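Local structure of 5-formyltetrahydrofolate cyclo-ligase family protein (Bacillus anthracis, 2JCB) at residues A52-T58 with I127-P133; V82-C86 with E113-A117; S94-I98 with T119-N123; D152-V156 with F180-V184. The protein probably catalyses the ATP- and magnesium-dependent conversion of 5-formyltetrahydrofolate to 5,10-methenyltetrahydrofolate. One frame throughout, in Å; residues are numbered along the deposited sequence.

Contact 1: residues A52-T58 with I127-P133; sequences AKTIGIT and IDLQIVP
This is a buried pairing of two parallel strands in the middle of the mixed sheet. Strand 54-56 lies beside strand 129-131, with axes 4.7 Å apart at closest approach and N-to-C directions 28° apart. Both strands are extended. Ile-55 pairs with Leu-129 (CA-CA 4.9 Å) and Gly-56 with Gln-130 (CA-CA 4.6 Å). Gly-56 carries the ladder: its N donates to Leu-129 O at 2.8 Å, and its O accepts from Ile-131 N at 2.8 Å. Gly-56 has no side chain, and a CB would clash with Gln-130 OE1, which sits 3.2 Å from Gly-56 CA. At the start, Asp-128 (chi1 m) turns its carboxylate back. Asp-128 OD2 accepts from Lys-53 N at 2.8 Å and Thr-54 N at 3.0 Å, while Asp-128 N donates to Thr-54 O at 2.9 Å. Ile-55 and Leu-129 share one face. Ile-55 CG2 packs 3.8 Å from Ile-131 CD1, and Ile-57 CD1 lies 4.1 Å from the same methyl. Beyond the ladder, one water joins Thr-58 N (3.0 Å) to Ile-131 O (2.9 Å), and Thr-58 CG2 meets Pro-133 CG at 3.6 Å. Strands 80-87 and 161-165 flank the pair. Adjacent parallel strands like these are characteristic of the Rossmann-like core of this family. The chemistry implies a join set by main-chain bonds, fastened at its start by one carboxylate and packed with aliphatic groups.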
# COMPACT_ATOMS: atom_id res chain seq x y z
N ALA A 52 -11.88 6.91 -9.89
CA ALA A 52 -10.47 6.85 -10.35
C ALA A 52 -10.45 6.22 -11.72
O ALA A 52 -11.07 5.16 -11.93
CB ALA A 52 -9.63 6.02 -9.45
N LYS A 53 -9.77 6.86 -12.65
CA LYS A 53 -9.58 6.20 -13.89
C LYS A 53 -8.22 5.51 -13.99
O LYS A 53 -8.08 4.59 -14.78
CB LYS A 53 -9.82 7.16 -15.05
CG LYS A 53 -11.31 7.61 -15.22
CD LYS A 53 -12.30 6.47 -14.94
CE LYS A 53 -13.78 6.83 -15.29
NZ LYS A 53 -14.66 6.29 -14.18
N THR A 54 -7.27 5.94 -13.16
CA THR A 54 -5.95 5.28 -13.02
C THR A 54 -5.69 5.08 -11.56
O THR A 54 -5.72 6.04 -10.79
CB THR A 54 -4.81 6.14 -13.62
OG1 THR A 54 -5.07 6.40 -15.00
CG2 THR A 54 -3.45 5.43 -13.56
N ILE A 55 -5.34 3.84 -11.20
CA ILE A 55 -5.09 3.49 -9.85
C ILE A 55 -3.67 2.92 -9.76
O ILE A 55 -3.32 2.07 -10.59
CB ILE A 55 -6.12 2.48 -9.33
CG1 ILE A 55 -7.52 3.14 -9.32
CG2 ILE A 55 -5.69 2.09 -7.94
CD1 ILE A 55 -8.64 2.24 -9.12
N GLY A 56 -2.94 3.34 -8.73
CA GLY A 56 -1.57 2.88 -8.37
C GLY A 56 -1.75 1.89 -7.21
O GLY A 56 -2.48 2.18 -6.23
N ILE A 57 -1.10 0.73 -7.30
CA ILE A 57 -1.26 -0.30 -6.26
C ILE A 57 0.01 -1.16 -6.22
O ILE A 57 0.81 -1.12 -7.15
CB ILE A 57 -2.48 -1.20 -6.56
CG1 ILE A 57 -2.87 -2.12 -5.39
CG2 ILE A 57 -2.39 -1.92 -8.00
CD1 ILE A 57 -4.29 -2.63 -5.52
N THR A 58 0.16 -1.88 -5.13
CA THR A 58 1.32 -2.84 -4.98
C THR A 58 0.78 -4.28 -5.14
O THR A 58 -0.44 -4.53 -5.08
CB THR A 58 2.07 -2.70 -3.65
OG1 THR A 58 1.19 -3.01 -2.56
CG2 THR A 58 2.67 -1.30 -3.58
N ILE A 127 -2.12 9.73 -12.05
CA ILE A 127 -2.58 8.64 -11.23
C ILE A 127 -3.63 9.23 -10.26
O ILE A 127 -3.31 10.14 -9.52
CB ILE A 127 -1.41 7.95 -10.45
CG1 ILE A 127 -0.33 7.40 -11.43
CG2 ILE A 127 -1.96 6.89 -9.46
CD1 ILE A 127 0.99 6.95 -10.76
N ASP A 128 -4.86 8.76 -10.34
CA ASP A 128 -5.98 9.37 -9.59
C ASP A 128 -6.00 8.96 -8.12
O ASP A 128 -6.26 9.80 -7.21
CB ASP A 128 -7.31 9.07 -10.29
CG ASP A 128 -7.34 9.59 -11.68
OD1 ASP A 128 -6.96 10.77 -11.92
OD2 ASP A 128 -7.77 8.82 -12.57
N LEU A 129 -5.65 7.70 -7.87
CA LEU A 129 -5.66 7.12 -6.55
C LEU A 129 -4.45 6.23 -6.36
O LEU A 129 -4.16 5.39 -7.22
CB LEU A 129 -6.94 6.28 -6.44
CG LEU A 129 -7.14 5.49 -5.14
CD1 LEU A 129 -7.29 6.48 -3.93
CD2 LEU A 129 -8.33 4.49 -5.27
N GLN A 130 -3.77 6.41 -5.23
CA GLN A 130 -2.70 5.50 -4.82
C GLN A 130 -3.16 4.71 -3.62
O GLN A 130 -3.50 5.31 -2.61
CB GLN A 130 -1.45 6.28 -4.46
CG GLN A 130 -0.73 6.77 -5.75
CD GLN A 130 0.14 5.62 -6.40
OE1 GLN A 130 0.03 4.48 -6.05
NE2 GLN A 130 1.01 6.01 -7.36
N ILE A 131 -3.15 3.39 -3.79
CA ILE A 131 -3.48 2.47 -2.71
C ILE A 131 -2.11 2.18 -2.05
O ILE A 131 -1.29 1.45 -2.65
CB ILE A 131 -4.23 1.25 -3.26
CG1 ILE A 131 -5.60 1.76 -3.81
CG2 ILE A 131 -4.39 0.24 -2.15
CD1 ILE A 131 -6.44 0.70 -4.52
N VAL A 132 -1.87 2.66 -0.82
CA VAL A 132 -0.51 2.72 -0.29
C VAL A 132 -0.35 1.53 0.64
O VAL A 132 -1.18 1.33 1.47
CB VAL A 132 -0.30 4.08 0.42
CG1 VAL A 132 1.03 4.07 1.27
CG2 VAL A 132 -0.39 5.25 -0.60
N PRO A 133 0.68 0.67 0.44
CA PRO A 133 0.91 -0.46 1.38
C PRO A 133 1.55 -0.05 2.69
O PRO A 133 1.99 1.07 2.85
CB PRO A 133 1.91 -1.34 0.60
CG PRO A 133 2.77 -0.28 -0.10
CD PRO A 133 1.71 0.73 -0.62
O HOH W 1 -6.40 8.84 -15.22
O HOH W 2 -0.93 -1.40 -2.38

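Contact 2: residues V82-C86 with E113-A117; sequences VVPKC and EPIPA
Lys-85, Glu-113 and Pro-114 make most of this contact between strand 80-87 and the end of strand 111-114. The touching parts run 84° apart, so they cross without a strand ladder; the nearest CA atoms are those of Lys-85 and Glu-113, 5.5 Å apart. The chain 82-86 is extended throughout, while 113-117 leaves its strand and enters a 3-10 turn at Pro-116. Glu-113 (chi1 m, chi2 t) reaches across. Its OE2 accepts from Cys-86 N at 2.9 Å in a nearly straight bond. Its OE1 lies 3.4 Å from Lys-85 NZ, a salt bridge with a weak hydrogen bond. Lys-85 is stretched (t, t, t, p), and its CE rests 3.6 Å from Pro-116 CG. One water links Lys-85 NZ (2.9 Å) to Pro-114 O (2.7 Å). The Pro-114 ring packs by CD on Val-83 CG2 at 3.9 Å. The contact thus lays the two-stranded hairpin 104-114 against the main sheet. One carboxylate serves both a backbone amide and an ammonium group, so the join combines a charged and hydrogen-bonded end with packing of the proline rings on Val-83 and the Lys-85 chain.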
# COMPACT_ATOMS: atom_id res chain seq x y z
N VAL A 82 -1.50 0.78 -12.46
CA VAL A 82 -0.03 1.01 -12.38
C VAL A 82 0.56 0.43 -11.09
O VAL A 82 0.02 0.62 -10.00
CB VAL A 82 0.42 2.49 -12.65
CG1 VAL A 82 -0.10 2.96 -13.99
CG2 VAL A 82 -0.04 3.42 -11.54
N VAL A 83 1.72 -0.23 -11.23
CA VAL A 83 2.40 -0.88 -10.09
C VAL A 83 3.88 -0.42 -10.06
O VAL A 83 4.43 -0.08 -11.13
CB VAL A 83 2.33 -2.41 -10.27
CG1 VAL A 83 0.87 -2.88 -10.11
CG2 VAL A 83 2.79 -2.82 -11.71
N PRO A 84 4.49 -0.36 -8.87
CA PRO A 84 5.82 0.25 -8.82
C PRO A 84 6.98 -0.68 -9.12
O PRO A 84 6.99 -1.84 -8.74
CB PRO A 84 5.93 0.74 -7.37
CG PRO A 84 5.08 -0.22 -6.60
CD PRO A 84 4.01 -0.73 -7.51
N LYS A 85 7.99 -0.11 -9.78
CA LYS A 85 9.32 -0.68 -9.84
C LYS A 85 10.22 0.20 -8.96
O LYS A 85 10.39 1.40 -9.22
CB LYS A 85 9.85 -0.76 -11.28
CG LYS A 85 11.27 -1.37 -11.35
CD LYS A 85 11.66 -1.84 -12.75
CE LYS A 85 13.09 -2.46 -12.77
NZ LYS A 85 13.25 -3.75 -11.96
N CYS A 86 10.83 -0.40 -7.95
CA CYS A 86 11.67 0.34 -7.02
C CYS A 86 13.10 0.40 -7.49
O CYS A 86 13.66 -0.59 -7.98
CB CYS A 86 11.60 -0.27 -5.62
SG CYS A 86 9.98 -0.23 -4.90
N GLU A 113 7.68 -7.22 -9.95
CA GLU A 113 7.72 -5.86 -10.49
C GLU A 113 7.45 -5.81 -12.00
O GLU A 113 7.73 -6.78 -12.68
CB GLU A 113 9.06 -5.19 -10.19
CG GLU A 113 9.26 -4.88 -8.70
CD GLU A 113 10.51 -4.09 -8.41
OE1 GLU A 113 11.54 -4.33 -9.09
OE2 GLU A 113 10.45 -3.23 -7.50
N PRO A 114 6.97 -4.66 -12.52
CA PRO A 114 6.69 -4.52 -13.96
C PRO A 114 8.01 -4.61 -14.72
O PRO A 114 9.02 -4.06 -14.26
CB PRO A 114 6.13 -3.09 -14.08
CG PRO A 114 6.57 -2.38 -12.83
CD PRO A 114 6.67 -3.41 -11.78
N ILE A 115 8.00 -5.29 -15.87
CA ILE A 115 9.18 -5.44 -16.69
C ILE A 115 9.35 -4.13 -17.47
O ILE A 115 8.49 -3.78 -18.28
CB ILE A 115 9.04 -6.64 -17.67
CG1 ILE A 115 8.75 -7.94 -16.91
CG2 ILE A 115 10.25 -6.73 -18.59
CD1 ILE A 115 8.19 -9.07 -17.77
N PRO A 116 10.43 -3.36 -17.18
CA PRO A 116 10.60 -2.07 -17.87
C PRO A 116 10.38 -2.15 -19.38
O PRO A 116 9.69 -1.31 -19.93
CB PRO A 116 12.06 -1.71 -17.57
CG PRO A 116 12.32 -2.29 -16.26
CD PRO A 116 11.52 -3.60 -16.21
N ALA A 117 10.93 -3.18 -20.04
CA ALA A 117 10.84 -3.28 -21.50
C ALA A 117 9.41 -3.48 -22.02
O ALA A 117 9.12 -3.16 -23.18
CB ALA A 117 11.76 -4.39 -22.01
O HOH W 3 11.09 -5.39 -13.09

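Contact 3: residues S94-I98 with T119-N123; sequences SFRQI and TEEVN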
# COMPACT_ATOMS: atom_id res chain seq x y z
N SER A 94 9.01 3.87 -9.90
CA SER A 94 8.49 4.15 -11.22
C SER A 94 7.19 3.39 -11.30
O SER A 94 7.19 2.15 -11.43
CB SER A 94 9.45 3.63 -12.28
OG SER A 94 8.93 3.79 -13.59
N PHE A 95 6.06 4.10 -11.25
CA PHE A 95 4.81 3.37 -11.44
C PHE A 95 4.59 3.09 -12.93
O PHE A 95 4.68 3.98 -13.75
CB PHE A 95 3.66 4.14 -10.83
CG PHE A 95 3.65 4.03 -9.36
CD1 PHE A 95 2.87 3.04 -8.77
CD2 PHE A 95 4.41 4.87 -8.57
CE1 PHE A 95 2.87 2.86 -7.34
CE2 PHE A 95 4.43 4.72 -7.14
CZ PHE A 95 3.67 3.70 -6.54
N ARG A 96 4.35 1.82 -13.25
CA ARG A 96 4.25 1.45 -14.65
C ARG A 96 3.00 0.67 -14.91
O ARG A 96 2.60 -0.16 -14.12
CB ARG A 96 5.48 0.62 -15.11
CG ARG A 96 6.84 1.19 -14.61
CD ARG A 96 7.96 0.30 -15.14
NE ARG A 96 8.20 0.57 -16.56
CZ ARG A 96 9.02 1.51 -16.99
NH1 ARG A 96 9.67 2.29 -16.13
NH2 ARG A 96 9.18 1.67 -18.28
N GLN A 97 2.38 0.95 -16.04
CA GLN A 97 1.10 0.31 -16.35
C GLN A 97 1.24 -1.17 -16.69
O GLN A 97 2.12 -1.57 -17.48
CB GLN A 97 0.40 1.04 -17.50
CG GLN A 97 -0.86 0.33 -17.93
CD GLN A 97 -1.60 1.00 -19.08
OE1 GLN A 97 -1.03 1.79 -19.82
NE2 GLN A 97 -2.89 0.70 -19.19
N ILE A 98 0.32 -1.95 -16.14
CA ILE A 98 0.19 -3.39 -16.46
C ILE A 98 -1.23 -3.66 -16.90
O ILE A 98 -2.18 -3.20 -16.24
CB ILE A 98 0.62 -4.35 -15.27
CG1 ILE A 98 -0.12 -4.12 -13.93
CG2 ILE A 98 2.17 -4.28 -15.09
CD1 ILE A 98 -0.07 -5.36 -12.90
N THR A 119 6.50 -2.35 -20.20
CA THR A 119 5.53 -1.53 -19.48
C THR A 119 5.88 -0.06 -19.62
O THR A 119 7.05 0.29 -19.88
CB THR A 119 5.49 -1.93 -17.98
OG1 THR A 119 6.80 -1.82 -17.41
CG2 THR A 119 4.95 -3.36 -17.80
N GLU A 120 4.87 0.81 -19.47
CA GLU A 120 5.09 2.24 -19.70
C GLU A 120 4.96 2.96 -18.39
O GLU A 120 3.96 2.77 -17.70
CB GLU A 120 4.09 2.79 -20.72
CG GLU A 120 4.48 2.50 -22.14
CD GLU A 120 3.38 2.83 -23.15
OE1 GLU A 120 3.72 2.98 -24.34
OE2 GLU A 120 2.20 2.92 -22.75
N GLU A 121 5.95 3.79 -18.05
CA GLU A 121 5.88 4.64 -16.87
C GLU A 121 4.71 5.61 -16.99
O GLU A 121 4.51 6.21 -18.07
CB GLU A 121 7.13 5.48 -16.74
CG GLU A 121 7.27 6.05 -15.35
CD GLU A 121 8.59 6.72 -15.18
OE1 GLU A 121 8.79 7.83 -15.76
OE2 GLU A 121 9.45 6.10 -14.51
N VAL A 122 4.01 5.80 -15.88
CA VAL A 122 2.92 6.78 -15.79
C VAL A 122 3.29 7.85 -14.74
O VAL A 122 3.66 7.52 -13.62
CB VAL A 122 1.56 6.09 -15.47
CG1 VAL A 122 0.44 7.11 -15.35
CG2 VAL A 122 1.20 5.12 -16.58
N ASN A 123 3.21 9.11 -15.15
CA ASN A 123 3.51 10.28 -14.31
C ASN A 123 2.57 10.35 -13.12
O ASN A 123 1.39 10.03 -13.27
CB ASN A 123 3.35 11.55 -15.17
CG ASN A 123 3.99 12.79 -14.54
OD1 ASN A 123 3.58 13.27 -13.47
ND2 ASN A 123 4.98 13.34 -15.23
O HOH W 4 5.92 6.90 -11.76
O HOH W 5 2.42 -0.54 -20.18
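Arg-96 lays one face of its guanidinium over the backbone of Glu-120 and Glu-121, next to Glu-121 N. Its NE donates to Thr-119 OG1 at 2.9 Å and its NH2 to Thr-119 O at 3.0 Å. Thr-119 OG1 also bonds to the carbonyl of Ile-115. Glu-121 shares the Arg-96 face, but its OE2 stays 4.1 Å from Arg-96 NH1 and well out of the guanidinium plane. That oxygen instead accepts from Ser-94 OG at a short 2.5 Å. The backbones run antiparallel, with Arg-96 and Glu-121 as a non-hydrogen-bonded pair, CA-CA 4.2 Å. Val-122 N donates to Phe-95 O at 2.9 Å, and Gln-97 N to Glu-120 O at 2.9 Å. Water extends the pairing at both ends, from Phe-95 N to Val-122 O and from Gln-97 O to Glu-120 N. The Phe-95 ring meets that of Tyr-154 on helix 150-154, with planes at about 50°. Strand 120-121 is short and weakly bonded. It forms one edge of the mixed sheet, an antiparallel addition beside 92-98, outside the parallel Rossmann-like strands.

Contact 4: residues D152-V156 with F180-V184; sequences DRYLV and FDKNV. With MG (magnesium ion), chain E; ADP (adenosine-5'-diphosphate), chain C.
Two carboxylate oxygens, Asp-152 OD2 and Asp-181 OD1, stand only 2.9 Å apart without a hydrogen bond, because both bind one magnesium ion. Asp-152 OD2 is 1.9 Å from MG and Asp-181 OD1 is 2.1 Å from MG. ADP O3B and O1A, each 2.1 Å from MG, and two waters at 2.1 and 2.3 Å complete six ligands. Asp-152 lies on helix 150-154. Segment 180-184 is an irregular, mostly extended loop before strand 186-189. The nearest CA atoms are those of Asp-152 and Lys-182, 5.2 Å apart. Both aspartates have chi1 m. Asp-152 OD1 accepts from Lys-182 N at 2.9 Å in a nearly straight bond, and also takes one metal-bound water at 2.7 Å. This is the ADP–magnesium site of the cyclo-ligase. Phosphate oxygens from both the alpha and beta groups and carboxylates from two chain segments together coordinate the ion. Phe-180 (chi1 p) sets one ring face over ADP C2', and Arg-153 holds a guanidinium face over ADP N3. A water joins Asp-152 O (2.7 Å), Phe-180 O (2.6 Å) and ADP N6 (2.9 Å). Asp-181 OD2 bonds to Glu-178 N and forms a salt bridge with Lys-13. Away from the metal, Lys-182 (chi1 to chi3 m) curls over Leu-155: Lys-182 CB is 3.9 Å from Leu-155 CB, and Lys-182 CE lies 3.6 Å from Leu-155 O.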
# COMPACT_ATOMS: atom_id res chain seq x y z
N ASP A 152 7.29 7.37 1.74
CA ASP A 152 7.57 8.65 2.36
C ASP A 152 8.17 9.62 1.32
O ASP A 152 7.79 10.78 1.30
CB ASP A 152 8.52 8.47 3.55
CG ASP A 152 7.79 7.98 4.80
OD1 ASP A 152 6.54 8.11 4.89
OD2 ASP A 152 8.46 7.46 5.71
N ARG A 153 9.06 9.11 0.44
CA ARG A 153 9.72 9.94 -0.55
C ARG A 153 8.75 10.27 -1.68
O ARG A 153 8.68 11.39 -2.16
CB ARG A 153 10.96 9.23 -1.08
CG ARG A 153 12.07 9.11 -0.07
CD ARG A 153 13.23 8.38 -0.70
NE ARG A 153 14.47 8.38 0.06
CZ ARG A 153 14.69 7.59 1.10
NH1 ARG A 153 15.87 7.60 1.70
NH2 ARG A 153 13.72 6.77 1.53
N TYR A 154 8.05 9.24 -2.14
CA TYR A 154 7.13 9.37 -3.27
C TYR A 154 5.97 10.32 -2.96
O TYR A 154 5.62 11.15 -3.78
CB TYR A 154 6.55 8.00 -3.62
CG TYR A 154 5.59 8.06 -4.76
CD1 TYR A 154 6.05 8.11 -6.08
CD2 TYR A 154 4.21 8.07 -4.55
CE1 TYR A 154 5.20 8.17 -7.13
CE2 TYR A 154 3.32 8.14 -5.63
CZ TYR A 154 3.83 8.18 -6.92
OH TYR A 154 3.00 8.22 -8.00
N LEU A 155 5.42 10.21 -1.76
CA LEU A 155 4.25 11.02 -1.39
C LEU A 155 4.54 12.51 -1.26
O LEU A 155 3.60 13.31 -1.21
CB LEU A 155 3.53 10.46 -0.15
CG LEU A 155 2.87 9.11 -0.37
CD1 LEU A 155 2.35 8.59 0.97
CD2 LEU A 155 1.79 9.18 -1.44
N VAL A 156 5.82 12.89 -1.20
CA VAL A 156 6.22 14.32 -1.26
C VAL A 156 5.67 14.98 -2.53
O VAL A 156 5.13 16.08 -2.46
CB VAL A 156 7.74 14.50 -1.19
CG1 VAL A 156 8.15 16.00 -1.35
CG2 VAL A 156 8.27 13.96 0.12
N PHE A 180 10.02 13.46 8.05
CA PHE A 180 9.76 12.88 6.71
C PHE A 180 8.61 11.83 6.55
O PHE A 180 8.34 11.41 5.45
CB PHE A 180 11.06 12.23 6.22
CG PHE A 180 11.62 11.22 7.19
CD1 PHE A 180 11.02 9.94 7.30
CD2 PHE A 180 12.70 11.58 8.04
CE1 PHE A 180 11.49 9.02 8.21
CE2 PHE A 180 13.18 10.65 8.95
CZ PHE A 180 12.59 9.37 9.03
N ASP A 181 7.99 11.38 7.63
CA ASP A 181 6.90 10.40 7.55
C ASP A 181 5.66 11.07 6.95
O ASP A 181 5.23 12.11 7.45
CB ASP A 181 6.60 9.85 8.94
CG ASP A 181 7.62 8.80 9.38
OD1 ASP A 181 8.18 8.12 8.51
OD2 ASP A 181 7.90 8.67 10.57
N LYS A 182 5.15 10.50 5.87
CA LYS A 182 3.95 11.01 5.17
C LYS A 182 2.72 10.25 5.64
O LYS A 182 2.76 9.03 5.83
CB LYS A 182 4.11 10.92 3.67
CG LYS A 182 5.29 11.81 3.12
CD LYS A 182 5.10 13.30 3.38
CE LYS A 182 4.28 13.95 2.27
NZ LYS A 182 4.13 15.41 2.50
N ASN A 183 1.62 10.96 5.79
CA ASN A 183 0.35 10.33 6.19
C ASN A 183 -0.50 9.96 5.00
O ASN A 183 -0.35 10.55 3.94
CB ASN A 183 -0.47 11.33 7.04
CG ASN A 183 0.15 11.60 8.39
OD1 ASN A 183 1.12 10.95 8.80
ND2 ASN A 183 -0.40 12.58 9.10
N VAL A 184 -1.42 9.04 5.19
CA VAL A 184 -2.41 8.67 4.14
C VAL A 184 -3.76 9.30 4.50
O VAL A 184 -4.01 9.58 5.66
CB VAL A 184 -2.56 7.14 3.96
CG1 VAL A 184 -1.27 6.54 3.41
CG2 VAL A 184 -2.93 6.43 5.28
MG MG E . 8.28 6.37 7.29
PB ADP C . 9.09 3.36 6.52
O1B ADP C . 9.21 2.43 5.32
O2B ADP C . 8.43 2.67 7.66
O3B ADP C . 8.49 4.66 6.03
PA ADP C . 11.26 4.98 7.62
O1A ADP C . 10.23 6.03 7.95
O2A ADP C . 12.16 4.61 8.69
O3A ADP C . 10.60 3.64 6.99
O5' ADP C . 12.20 5.58 6.45
C5' ADP C . 13.37 4.79 6.14
C4' ADP C . 14.52 5.67 5.71
O4' ADP C . 14.07 6.49 4.65
C3' ADP C . 14.94 6.56 6.87
O3' ADP C . 16.32 6.33 7.09
C2' ADP C . 14.66 7.97 6.38
O2' ADP C . 15.75 8.82 6.61
C1' ADP C . 14.49 7.84 4.88
N9 ADP C . 13.54 8.81 4.29
C8 ADP C . 12.19 8.75 4.36
N7 ADP C . 11.63 9.78 3.67
C5 ADP C . 12.61 10.52 3.14
C6 ADP C . 12.68 11.73 2.28
N6 ADP C . 11.56 12.37 1.88
N1 ADP C . 13.88 12.15 1.89
C2 ADP C . 15.01 11.54 2.29
N3 ADP C . 15.02 10.42 3.05
C4 ADP C . 13.87 9.86 3.50
O HOH W 6 4.04 7.17 4.23
O HOH W 7 8.96 12.42 3.11
O HOH W 8 6.18 6.51 7.03
O HOH W 9 7.78 5.04 9.06

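Contacts 1, 2 and 3 meet the same mixed sheet. Ile-55 O lies 2.9 Å from Val-82 N, joining contact 1 to contact 2, and Val-83 O lies 2.8 Å from Arg-96 N, joining contact 2 to contact 3. Contacts 2 and 3 have centres about 7 Å apart, and their segments alternate along the chain. Both nest within the loop closed by contact 1. Contact 4 holds the magnesium and part of the ADP pocket; its centre is about 15 Å from that of contact 1 and about 20 Å from those of contacts 2 and 3. Tyr-154 links contact 4 to contacts 3 and 1: its CZ is 3.5 Å from Phe-95 CE2, and its OH 3.0 Å from Gln-130 NE2.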